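Side-chain contacts in 3-oxoadipate enol-lactonase (Burkholderia xenovorans, PDB 2XUA), which probably hydrolyses the lactone ring of 3-oxoadipate enol-lactone, a step in the bacterial breakdown of catechol-type aromatic compounds: residues 186-189 with 190-193; 137-140 with 141-145. All coordinates share one frame; numbering follows the deposited sequence.

Both interactions are short stretches, about two turns each, of helices that line one ligand pocket. Interaction 2 comes first along the chain, on helix 132-145, and interaction 1 follows on helix 183-195. Both helices lie in the helical insertion between strands 117-123 and 209-214, the usual place of the cap in an alpha/beta hydrolase. Their centres are about 11 Å apart, and they touch: R138 packs with its CD against Y186 and C190, A187 meets R143, and R143 forms a salt bridge with E191, modelled too short for its detail to be trusted. Laevulinic acid is held from both helices, its ketone by Y186 and its carboxylate, weakly, by R138, so the cap contributes directly to ligand recognition.

Interaction 1: residues 186-189 with 190-193; sequences YASN and CEAI. With SHF (laevulinic acid), chain C.
A sulfur-aromatic contact one helical turn long joins Y186 to C190 on a largely buried part of helix 183-195 of the cap, at the wall of the laevulinic acid pocket. SG of C190 lies 3.5 Å from CE2 of Y186 and 4.3 Å from the ring centroid, an oblique approach 42° off the ring normal. With CG of Y186 anti to the backbone N (chi1 -180°), the ring reaches out toward the ligand. There its OH donates a hydrogen bond of 2.7 Å to the ketone oxygen O4, which sits at the ring edge, near the plane. A tyrosine suits this place because its flat body packs against L35 and against M147, L150 and V154 of helix 147-154, while the hydroxyl at its end is left to bond the ligand; C190 offers a small, polarisable neighbour.

The backbone repeats the i to i+4 pattern, for example C190 N to Y186 O at 2.9 Å. On another side of the turn, CD1 of I193 lies 3.3 Å from O of N189, and the isoleucine packs against M101, L104 and W135. N189 instead gives its amide ND2 to the backbone O of R61, tying the cap helix to a loop of the core. The packing probably limits how the ring can tilt, and the OH, donating here, suits a ketone oxygen that can only accept.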
# COMPACT_ATOMS: atom_id res chain seq x y z
N TYR B 186 -15.42 -1.11 8.48
CA TYR B 186 -15.54 0.34 8.25
C TYR B 186 -16.80 0.90 8.95
O TYR B 186 -16.74 1.84 9.72
CB TYR B 186 -15.66 0.58 6.76
CG TYR B 186 -15.79 2.03 6.38
CD1 TYR B 186 -14.65 2.82 6.13
CD2 TYR B 186 -17.06 2.64 6.29
CE1 TYR B 186 -14.77 4.17 5.73
CE2 TYR B 186 -17.19 4.01 5.94
CZ TYR B 186 -16.05 4.76 5.65
OH TYR B 186 -16.15 6.10 5.31
N ALA B 187 -17.96 0.31 8.67
CA ALA B 187 -19.18 0.72 9.38
C ALA B 187 -19.02 0.64 10.93
O ALA B 187 -19.48 1.53 11.66
CB ALA B 187 -20.35 -0.15 8.91
N SER B 188 -18.38 -0.38 11.46
CA SER B 188 -18.27 -0.44 12.93
C SER B 188 -17.45 0.71 13.50
O SER B 188 -17.67 1.12 14.63
CB SER B 188 -17.71 -1.77 13.41
OG SER B 188 -18.57 -2.81 13.02
N ASN B 189 -16.47 1.18 12.72
CA ASN B 189 -15.65 2.33 13.11
C ASN B 189 -16.47 3.59 12.95
O ASN B 189 -16.36 4.51 13.78
CB ASN B 189 -14.35 2.36 12.28
CG ASN B 189 -13.31 1.38 12.82
OD1 ASN B 189 -12.83 1.58 13.91
ND2 ASN B 189 -13.01 0.33 12.10
N CYS B 190 -17.34 3.64 11.95
CA CYS B 190 -18.26 4.78 11.89
C CYS B 190 -19.01 4.94 13.21
O CYS B 190 -19.09 6.04 13.76
CB CYS B 190 -19.28 4.57 10.77
SG CYS B 190 -18.59 4.70 9.10
N GLU B 191 -19.53 3.81 13.69
CA GLU B 191 -20.25 3.73 14.96
C GLU B 191 -19.38 4.19 16.11
O GLU B 191 -19.77 5.10 16.88
CB GLU B 191 -20.83 2.32 15.14
CG GLU B 191 -22.01 2.14 14.21
CD GLU B 191 -22.45 0.68 13.94
OE1 GLU B 191 -21.65 -0.28 14.04
OE2 GLU B 191 -23.61 0.51 13.52
N ALA B 192 -18.14 3.67 16.18
CA ALA B 192 -17.23 4.16 17.21
C ALA B 192 -17.01 5.65 17.27
O ALA B 192 -16.95 6.24 18.37
CB ALA B 192 -15.85 3.40 17.19
N ILE B 193 -16.71 6.26 16.11
CA ILE B 193 -16.42 7.68 16.05
C ILE B 193 -17.71 8.47 16.44
O ILE B 193 -17.65 9.45 17.19
CB ILE B 193 -15.95 8.06 14.64
CG1 ILE B 193 -14.61 7.33 14.27
CG2 ILE B 193 -15.88 9.56 14.48
CD1 ILE B 193 -14.53 7.07 12.74
C4 SHF C . -13.53 8.43 6.21
C5 SHF C . -12.08 8.65 6.66
C3 SHF C . -14.60 9.49 6.53
C2 SHF C . -14.15 10.95 6.79
C1 SHF C . -15.31 12.00 6.50
O4 SHF C . -13.83 7.42 5.55
O1 SHF C . -15.25 12.52 5.37
OH1 SHF C . -16.17 12.33 7.39

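Interaction 2: residues 137-140 with 141-145. With SHF (laevulinic acid), chain C.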
# COMPACT_ATOMS: atom_id res chain seq x y z
N PRO B 137 -26.06 7.22 8.14
CA PRO B 137 -26.21 6.87 6.72
C PRO B 137 -24.93 6.30 6.11
O PRO B 137 -24.96 5.46 5.22
CB PRO B 137 -26.48 8.22 6.02
CG PRO B 137 -26.90 9.14 7.10
CD PRO B 137 -26.32 8.66 8.39
N ARG B 138 -23.79 6.76 6.58
CA ARG B 138 -22.53 6.25 6.09
C ARG B 138 -22.38 4.76 6.31
O ARG B 138 -22.00 4.01 5.39
CB ARG B 138 -21.38 7.00 6.76
CG ARG B 138 -20.05 6.72 6.05
CD ARG B 138 -18.95 7.37 6.83
NE ARG B 138 -18.65 8.79 6.64
CZ ARG B 138 -18.99 9.56 5.60
NH1 ARG B 138 -19.71 9.06 4.61
NH2 ARG B 138 -18.60 10.84 5.58
N ALA B 139 -22.70 4.34 7.54
CA ALA B 139 -22.65 2.96 7.98
C ALA B 139 -23.64 2.14 7.22
O ALA B 139 -23.32 1.04 6.81
CB ALA B 139 -22.94 2.86 9.51
N VAL B 140 -24.82 2.68 6.99
CA VAL B 140 -25.85 1.97 6.20
C VAL B 140 -25.35 1.73 4.78
O VAL B 140 -25.42 0.62 4.23
CB VAL B 140 -27.23 2.77 6.14
CG1 VAL B 140 -28.12 2.18 5.03
CG2 VAL B 140 -27.93 2.76 7.48
N LYS B 141 -24.81 2.79 4.19
CA LYS B 141 -24.32 2.71 2.83
C LYS B 141 -23.18 1.69 2.73
O LYS B 141 -23.16 0.87 1.81
CB LYS B 141 -23.88 4.08 2.34
CG LYS B 141 -23.76 4.15 0.81
CD LYS B 141 -23.29 5.51 0.31
CE LYS B 141 -23.66 5.66 -1.19
NZ LYS B 141 -24.94 6.43 -1.36
N ALA B 142 -22.26 1.72 3.69
CA ALA B 142 -21.11 0.85 3.58
C ALA B 142 -21.60 -0.58 3.64
O ALA B 142 -21.21 -1.41 2.80
CB ALA B 142 -20.13 1.14 4.67
N ARG B 143 -22.47 -0.85 4.65
CA ARG B 143 -22.98 -2.21 4.93
C ARG B 143 -23.86 -2.81 3.86
O ARG B 143 -23.82 -4.02 3.62
CB ARG B 143 -23.69 -2.30 6.32
CG ARG B 143 -22.72 -2.15 7.46
CD ARG B 143 -23.14 -2.77 8.81
NE ARG B 143 -23.58 -1.70 9.66
CZ ARG B 143 -23.08 -1.36 10.83
NH1 ARG B 143 -22.08 -2.00 11.43
NH2 ARG B 143 -23.65 -0.35 11.40
N THR B 144 -24.61 -1.97 3.14
CA THR B 144 -25.66 -2.46 2.22
C THR B 144 -25.35 -2.24 0.78
O THR B 144 -26.03 -2.79 -0.10
CB THR B 144 -27.05 -1.83 2.52
OG1 THR B 144 -27.03 -0.43 2.24
CG2 THR B 144 -27.39 -2.02 4.00
N GLU B 145 -24.31 -1.45 0.51
CA GLU B 145 -23.96 -1.09 -0.87
C GLU B 145 -22.45 -1.30 -1.16
O GLU B 145 -22.05 -1.38 -2.33
CB GLU B 145 -24.35 0.36 -1.19
CG GLU B 145 -25.81 0.62 -1.32
CD GLU B 145 -26.09 2.04 -1.73
OE1 GLU B 145 -27.03 2.64 -1.19
OE2 GLU B 145 -25.35 2.59 -2.57
C4 SHF C . -13.53 8.43 6.21
C5 SHF C . -12.08 8.65 6.66
C3 SHF C . -14.60 9.49 6.53
C2 SHF C . -14.15 10.95 6.79
C1 SHF C . -15.31 12.00 6.50
O4 SHF C . -13.83 7.42 5.55
O1 SHF C . -15.25 12.52 5.37
OH1 SHF C . -16.17 12.33 7.39
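N of A142 bonds O of R138 at 2.9 Å, closing the turn of helix 132-145 from which R138 reaches the ligand. The arginine is extended through chi2 and bent at chi3 (-83°). This carries NH2 toward the ligand carboxylate, where it makes a weak hydrogen bond of 3.4 Å to OH1, near the guanidinium plane; R157 is a further partner of the ligand. Y186 and C190 of helix 183-195 and V154 of helix 147-154 touch the R138 side chain. P137, lacking an N-H, cannot bond the turn before it, and the helix is kinked there; its O still accepts N of K141 at 2.9 Å.

Farther along, the aliphatic part of R143 lies along the turn, with CG 3.3 Å from O of A139. Its guanidinium meets the methyl of A139 obliquely, NH2 to CB at 3.8 Å. A139, with only a methyl group, lets the arginine chain lie close to the backbone, and NH1 of R143 is salt-bridged to E184 of helix 183-195.

T144 turns its hydroxyl back onto the carbonyl of V140. OG1 donates to O of V140 at 2.8 Å, from above the carbonyl plane. N of T144 bonds the same oxygen, so two donors grip one acceptor. The rotation that allows this (chi1 67°) sets OG1 between the backbone N and the carbonyl carbon. It leaves OG1 4.0 Å from CG1 of V140, the two side chains meeting at a slant. A threonine can thus satisfy its own hydroxyl on the exposed side of a helix. With so long a bond, R138 probably attracts the ligand's acid end largely through its charge.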